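Local coordinates for B12-binding domain-containing protein (PDB 6WTE), which is TsrM, a methyltransferase of the radical S-adenosylmethionine family that binds cobalamin and a [4Fe-4S] cluster and is thought to work by non-radical catalysis, at residues Ile264-Thr269 and Gly542-Phe547; Arg304-Cys309 and Phe547-Arg552. One frame throughout, in Å; residues are numbered along the deposited sequence.

Interaction 1: residues Ile264-Thr269 and Gly542-Phe547; sequences ILDQHT and GYTGAF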
loop_
_atom_site.group_PDB
_atom_site.type_symbol
_atom_site.label_atom_id
_atom_site.label_comp_id
_atom_site.label_asym_id
_atom_site.label_seq_id
_atom_site.Cartn_x
_atom_site.Cartn_y
_atom_site.Cartn_z
ATOM N N ILE A 264 12.400 -8.334 16.716
ATOM C CA ILE A 264 11.675 -8.166 15.445
ATOM C C ILE A 264 12.725 -8.327 14.353
ATOM O O ILE A 264 13.298 -7.369 13.831
ATOM C CB ILE A 264 10.932 -6.828 15.386
ATOM C CG1 ILE A 264 9.932 -6.720 16.548
ATOM C CG2 ILE A 264 10.239 -6.649 14.035
ATOM C CD1 ILE A 264 9.254 -5.347 16.653
ATOM N N LEU A 265 12.997 -9.588 14.011
ATOM C CA LEU A 265 14.113 -9.942 13.139
ATOM C C LEU A 265 13.734 -9.943 11.664
ATOM O O LEU A 265 14.549 -9.553 10.822
ATOM C CB LEU A 265 14.669 -11.309 13.536
ATOM C CG LEU A 265 15.210 -11.417 14.962
ATOM C CD1 LEU A 265 15.688 -12.842 15.214
ATOM C CD2 LEU A 265 16.339 -10.417 15.182
ATOM N N ASP A 266 12.520 -10.374 11.335
ATOM C CA ASP A 266 12.022 -10.287 9.965
ATOM C C ASP A 266 11.516 -8.877 9.697
ATOM O O ASP A 266 10.560 -8.420 10.335
ATOM C CB ASP A 266 10.905 -11.306 9.737
ATOM C CG ASP A 266 11.397 -12.735 9.799
ATOM O OD1 ASP A 266 11.967 -13.211 8.796
ATOM O OD2 ASP A 266 11.234 -13.374 10.860
ATOM N N GLN A 267 12.146 -8.187 8.754
ATOM C CA GLN A 267 11.783 -6.814 8.435
ATOM C C GLN A 267 11.525 -6.695 6.945
ATOM O O GLN A 267 12.273 -7.238 6.128
ATOM C CB GLN A 267 12.874 -5.836 8.879
ATOM C CG GLN A 267 13.183 -5.958 10.371
ATOM C CD GLN A 267 14.306 -5.052 10.835
ATOM O OE1 GLN A 267 14.742 -4.169 10.105
ATOM N NE2 GLN A 267 14.779 -5.274 12.062
ATOM N N HIS A 268 10.445 -6.005 6.607
ATOM C CA HIS A 268 10.024 -5.822 5.226
ATOM C C HIS A 268 10.218 -4.359 4.852
ATOM O O HIS A 268 9.745 -3.471 5.569
ATOM C CB HIS A 268 8.562 -6.244 5.067
ATOM C CG HIS A 268 8.143 -6.480 3.650
ATOM N ND1 HIS A 268 7.885 -5.453 2.767
ATOM C CD2 HIS A 268 7.939 -7.628 2.961
ATOM C CE1 HIS A 268 7.539 -5.958 1.597
ATOM N NE2 HIS A 268 7.567 -7.275 1.686
ATOM N N THR A 269 10.924 -4.104 3.745
ATOM C CA THR A 269 11.073 -2.728 3.280
ATOM C C THR A 269 9.712 -2.195 2.845
ATOM O O THR A 269 8.912 -2.921 2.251
ATOM C CB THR A 269 12.068 -2.633 2.115
ATOM O OG1 THR A 269 11.647 -3.483 1.041
ATOM C CG2 THR A 269 13.457 -3.043 2.563
ATOM N N GLY A 542 5.243 -21.042 15.466
ATOM C CA GLY A 542 6.258 -20.003 15.521
ATOM C C GLY A 542 7.072 -19.861 14.253
ATOM O O GLY A 542 8.296 -19.684 14.321
ATOM N N TYR A 543 6.428 -19.960 13.096
ATOM C CA TYR A 543 7.125 -19.742 11.839
ATOM C C TYR A 543 7.368 -18.254 11.638
ATOM O O TYR A 543 6.571 -17.410 12.056
ATOM C CB TYR A 543 6.329 -20.314 10.666
ATOM C CG TYR A 543 6.579 -21.785 10.431
ATOM C CD1 TYR A 543 5.859 -22.747 11.122
ATOM C CD2 TYR A 543 7.539 -22.212 9.525
ATOM C CE1 TYR A 543 6.081 -24.091 10.917
ATOM C CE2 TYR A 543 7.770 -23.562 9.308
ATOM C CZ TYR A 543 7.037 -24.495 10.013
ATOM O OH TYR A 543 7.248 -25.839 9.821
ATOM N N THR A 544 8.495 -17.939 11.009
ATOM C CA THR A 544 8.918 -16.562 10.812
ATOM C C THR A 544 9.016 -16.256 9.322
ATOM O O THR A 544 9.001 -17.150 8.475
ATOM C CB THR A 544 10.261 -16.300 11.508
ATOM O OG1 THR A 544 11.275 -17.129 10.925
ATOM C CG2 THR A 544 10.161 -16.611 13.006
ATOM N N GLY A 545 9.091 -14.966 9.003
ATOM C CA GLY A 545 9.287 -14.545 7.631
ATOM C C GLY A 545 7.992 -14.238 6.913
ATOM O O GLY A 545 6.883 -14.402 7.433
ATOM N N ALA A 546 8.147 -13.784 5.671
ATOM C CA ALA A 546 6.989 -13.477 4.845
ATOM C C ALA A 546 6.126 -14.718 4.661
ATOM O O ALA A 546 6.626 -15.841 4.574
ATOM C CB ALA A 546 7.431 -12.928 3.483
ATOM N N PHE A 547 4.816 -14.496 4.619
ATOM C CA PHE A 547 3.881 -15.604 4.459
ATOM C C PHE A 547 4.217 -16.445 3.235
ATOM O O PHE A 547 4.194 -17.681 3.306
ATOM C CB PHE A 547 2.448 -15.078 4.367
ATOM C CG PHE A 547 1.892 -14.595 5.676
ATOM C CD1 PHE A 547 2.500 -14.940 6.877
ATOM C CD2 PHE A 547 0.761 -13.800 5.708
ATOM C CE1 PHE A 547 1.987 -14.495 8.082
ATOM C CE2 PHE A 547 0.243 -13.353 6.909
ATOM C CZ PHE A 547 0.856 -13.699 8.096
HETATM O O HOH W 1 12.090 -16.051 8.478
HETATM O O HOH W 2 8.702 -13.469 11.748
#
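Asp266, at the start of parallel strand 266-269 of the radical SAM core, which is related to the TIM barrel, presses its carboxylate against Thr544 and Gly545. These two residues lie in the loop that runs on from the Schellman motif at Gly542, where helix 533-540 ends. The backbones approach most closely at Asp266 and Gly545, whose CA atoms are 5.6 Å apart.

Both carboxylate oxygens pack against carbon atoms of the loop. Asp266 holds CG anti to its carbonyl carbon (chi1 -67°), which carries the carboxylate out to the loop, and its two oxygens straddle the link between the loop residues. OD1 of Asp266 lies 3.2 Å from CA of Gly545, and OD2 of Asp266 the same 3.2 Å from CB of Thr544, with the two side chains at about a right angle. At Gly545, phi is positive (94°), and a side chain would collide with the carbonyl oxygen of Thr544.

On neighbouring strand 304-309, Arg304 makes a salt bridge to Asp266 OD2, which is also hydrogen-bonded to Tyr213 OH, so the carboxylate is probably ionised although buried. Two residues further along the strand from Asp266, His268 touches the bound cobalamin, which places the contact at the flank of that pocket.

Two waters bridge the carboxylate to the loop, one on each oxygen. The first donates to Asp266 OD1 at 2.9 Å and is 2.8 Å from Thr544 OG1, a hydrogen bond whose direction is unsettled. The second donates to OD2 of Asp266 at 2.7 Å and accepts the backbone N-H of Gly545, its oxygen lying 3.2 Å from Gly545 N.

Interaction 2: residues Arg304-Cys309 and Phe547-Arg552; sequences RLWVYC and FWSHWR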
loop_
_atom_site.group_PDB
_atom_site.type_symbol
_atom_site.label_atom_id
_atom_site.label_comp_id
_atom_site.label_asym_id
_atom_site.label_seq_id
_atom_site.Cartn_x
_atom_site.Cartn_y
_atom_site.Cartn_z
ATOM N N ARG A 304 16.520 -10.691 9.060
ATOM C CA ARG A 304 15.972 -11.425 7.925
ATOM C C ARG A 304 15.183 -10.407 7.110
ATOM O O ARG A 304 14.063 -10.050 7.479
ATOM C CB ARG A 304 15.114 -12.598 8.389
ATOM C CG ARG A 304 15.905 -13.603 9.228
ATOM C CD ARG A 304 15.102 -14.851 9.563
ATOM N NE ARG A 304 14.043 -14.611 10.544
ATOM C CZ ARG A 304 14.160 -14.813 11.854
ATOM N NH1 ARG A 304 15.298 -15.255 12.369
ATOM N NH2 ARG A 304 13.130 -14.570 12.656
ATOM N N LEU A 305 15.779 -9.926 6.020
ATOM C CA LEU A 305 15.250 -8.793 5.268
ATOM C C LEU A 305 14.415 -9.283 4.096
ATOM O O LEU A 305 14.839 -10.171 3.347
ATOM C CB LEU A 305 16.385 -7.902 4.762
ATOM C CG LEU A 305 15.985 -6.588 4.091
ATOM C CD1 LEU A 305 15.253 -5.695 5.078
ATOM C CD2 LEU A 305 17.234 -5.900 3.562
ATOM N N TRP A 306 13.245 -8.678 3.919
ATOM C CA TRP A 306 12.333 -9.018 2.836
ATOM C C TRP A 306 12.085 -7.749 2.039
ATOM O O TRP A 306 11.654 -6.741 2.602
ATOM C CB TRP A 306 11.030 -9.602 3.386
ATOM C CG TRP A 306 11.277 -10.802 4.265
ATOM C CD1 TRP A 306 11.556 -10.797 5.604
ATOM C CD2 TRP A 306 11.292 -12.173 3.857
ATOM N NE1 TRP A 306 11.741 -12.085 6.054
ATOM C CE2 TRP A 306 11.590 -12.946 4.997
ATOM C CE3 TRP A 306 11.094 -12.823 2.634
ATOM C CZ2 TRP A 306 11.675 -14.337 4.953
ATOM C CZ3 TRP A 306 11.183 -14.205 2.595
ATOM C CH2 TRP A 306 11.468 -14.946 3.747
ATOM N N VAL A 307 12.384 -7.787 0.742
ATOM C CA VAL A 307 12.347 -6.575 -0.071
ATOM C C VAL A 307 11.413 -6.775 -1.258
ATOM O O VAL A 307 11.092 -7.897 -1.657
ATOM C CB VAL A 307 13.756 -6.148 -0.553
ATOM C CG1 VAL A 307 14.690 -5.940 0.638
ATOM C CG2 VAL A 307 14.356 -7.182 -1.533
ATOM N N TYR A 308 10.953 -5.649 -1.805
ATOM C CA TYR A 308 10.112 -5.611 -2.995
ATOM C C TYR A 308 10.837 -4.791 -4.049
ATOM O O TYR A 308 11.295 -3.680 -3.762
ATOM C CB TYR A 308 8.732 -4.999 -2.708
ATOM C CG TYR A 308 7.776 -5.181 -3.867
ATOM C CD1 TYR A 308 7.738 -4.274 -4.920
ATOM C CD2 TYR A 308 6.927 -6.280 -3.919
ATOM C CE1 TYR A 308 6.878 -4.452 -5.988
ATOM C CE2 TYR A 308 6.064 -6.464 -4.976
ATOM C CZ TYR A 308 6.044 -5.550 -6.008
ATOM O OH TYR A 308 5.181 -5.734 -7.061
ATOM N N CYS A 309 10.931 -5.333 -5.266
ATOM C CA CYS A 309 11.803 -4.778 -6.288
ATOM C C CYS A 309 11.105 -4.763 -7.636
ATOM O O CYS A 309 10.135 -5.487 -7.871
ATOM C CB CYS A 309 13.103 -5.585 -6.450
ATOM S SG CYS A 309 14.265 -5.472 -5.094
ATOM N N PHE A 547 4.816 -14.496 4.619
ATOM C CA PHE A 547 3.881 -15.604 4.459
ATOM C C PHE A 547 4.217 -16.445 3.235
ATOM O O PHE A 547 4.194 -17.681 3.306
ATOM C CB PHE A 547 2.448 -15.078 4.367
ATOM C CG PHE A 547 1.892 -14.595 5.676
ATOM C CD1 PHE A 547 2.500 -14.940 6.877
ATOM C CD2 PHE A 547 0.761 -13.800 5.708
ATOM C CE1 PHE A 547 1.987 -14.495 8.082
ATOM C CE2 PHE A 547 0.243 -13.353 6.909
ATOM C CZ PHE A 547 0.856 -13.699 8.096
ATOM N N TRP A 548 4.567 -15.805 2.119
ATOM C CA TRP A 548 4.810 -16.559 0.896
ATOM C C TRP A 548 6.053 -17.437 0.975
ATOM O O TRP A 548 6.172 -18.385 0.189
ATOM C CB TRP A 548 4.889 -15.612 -0.303
ATOM C CG TRP A 548 6.001 -14.591 -0.284
ATOM C CD1 TRP A 548 5.915 -13.292 0.125
ATOM C CD2 TRP A 548 7.343 -14.776 -0.748
ATOM N NE1 TRP A 548 7.123 -12.659 -0.037
ATOM C CE2 TRP A 548 8.018 -13.550 -0.574
ATOM C CE3 TRP A 548 8.041 -15.862 -1.296
ATOM C CZ2 TRP A 548 9.355 -13.380 -0.917
ATOM C CZ3 TRP A 548 9.370 -15.693 -1.633
ATOM C CH2 TRP A 548 10.014 -14.463 -1.446
ATOM N N SER A 549 6.963 -17.176 1.919
ATOM C CA SER A 549 8.133 -18.038 2.064
ATOM C C SER A 549 7.783 -19.427 2.577
ATOM O O SER A 549 8.634 -20.320 2.533
ATOM C CB SER A 549 9.160 -17.391 3.000
ATOM O OG SER A 549 8.767 -17.482 4.363
ATOM N N HIS A 550 6.562 -19.626 3.073
ATOM C CA HIS A 550 6.106 -20.925 3.548
ATOM C C HIS A 550 4.966 -21.479 2.704
ATOM O O HIS A 550 4.344 -22.474 3.092
ATOM C CB HIS A 550 5.687 -20.817 5.017
ATOM C CG HIS A 550 6.775 -20.303 5.904
ATOM N ND1 HIS A 550 7.990 -20.941 6.031
ATOM C CD2 HIS A 550 6.844 -19.200 6.687
ATOM C CE1 HIS A 550 8.758 -20.258 6.861
ATOM N NE2 HIS A 550 8.086 -19.197 7.274
ATOM N N TRP A 551 4.691 -20.867 1.552
ATOM C CA TRP A 551 3.580 -21.305 0.713
ATOM C C TRP A 551 3.824 -22.698 0.138
ATOM O O TRP A 551 2.940 -23.562 0.184
ATOM C CB TRP A 551 3.356 -20.275 -0.398
ATOM C CG TRP A 551 2.122 -20.490 -1.225
ATOM C CD1 TRP A 551 2.072 -20.870 -2.534
ATOM C CD2 TRP A 551 0.762 -20.324 -0.802
ATOM N NE1 TRP A 551 0.762 -20.952 -2.955
ATOM C CE2 TRP A 551 -0.060 -20.622 -1.910
ATOM C CE3 TRP A 551 0.158 -19.950 0.404
ATOM C CZ2 TRP A 551 -1.452 -20.567 -1.844
ATOM C CZ3 TRP A 551 -1.227 -19.891 0.466
ATOM C CH2 TRP A 551 -2.014 -20.204 -0.652
ATOM N N ARG A 552 5.023 -22.949 -0.394
ATOM C CA ARG A 552 5.298 -24.267 -0.971
ATOM C C ARG A 552 5.012 -25.393 0.015
ATOM O O ARG A 552 4.471 -26.438 -0.366
ATOM C CB ARG A 552 6.748 -24.352 -1.448
ATOM C CG ARG A 552 7.000 -23.674 -2.776
ATOM C CD ARG A 552 8.332 -24.099 -3.370
ATOM N NE ARG A 552 8.555 -23.430 -4.647
ATOM C CZ ARG A 552 9.467 -23.784 -5.542
ATOM N NH1 ARG A 552 10.263 -24.823 -5.313
ATOM N NH2 ARG A 552 9.573 -23.103 -6.676
#
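Trp306 and Ser549 mark the closest approach of the two backbones, yet their CA atoms are still 10.0 Å apart, so side chains must fill the interval between the extended strand 304-309 and the short 3-10 turn at 547-549. The turn is closed by a backbone hydrogen bond from His550 N to Phe547 O.

Trp306 spans most of the distance. The outer edge of its six-membered ring, at CE3 and CZ3, is directed at the face of the Trp548 six-membered ring in an offset edge-to-face stack, with centroids 5.7 Å apart and planes at 86°. Trp306 CZ3 lies above the rim of the Trp548 ring, and Trp548 CZ2 is 4.0 Å from Trp306 CE3. With chi1 at 62°, Trp548 places CG between its backbone N and carbonyl carbon, which brings the indole back to this edge.

In the parallel strand array of the radical SAM barrel, strand 373-380 also touches the turn, through Leu373 and Met375 against Trp548. Beside the stack, Ser549 CB meets Trp306 CH2 at 3.4 Å, while its OG is hydrogen-bonded to Ala546 O. At the other end of the indole, Trp306 NE1 is hydrogen-bonded to Asp266 OD1. A leucine in place of Trp306 would probably leave the Trp548 face without its aromatic partner and rob Asp266 OD1 of a donor.

Ser549 OG also sits 3.4 Å above the centre of the His550 ring.

Interactions 1 and 2 have centres 8 Å apart and attach one continuous piece of chain, 542-552, to the neighbouring parallel strands 266-269 and 304-309; Phe547 belongs to both. The strands are tied by their own pairing, with Gln267 O 2.8 Å from Trp306 N, and the loop is tied to itself where Thr544 O and His550 NE2 lie 2.5 Å apart, a probable hydrogen bond. Both contacts flank the cobalamin pocket: the Asp266 side chain is about 9 Å from the bound cobalamin and that of Trp548 about 7 Å. Asp266 and Trp306 each come within about 4 Å of the side chain of Leu218, a cobalamin-binding residue.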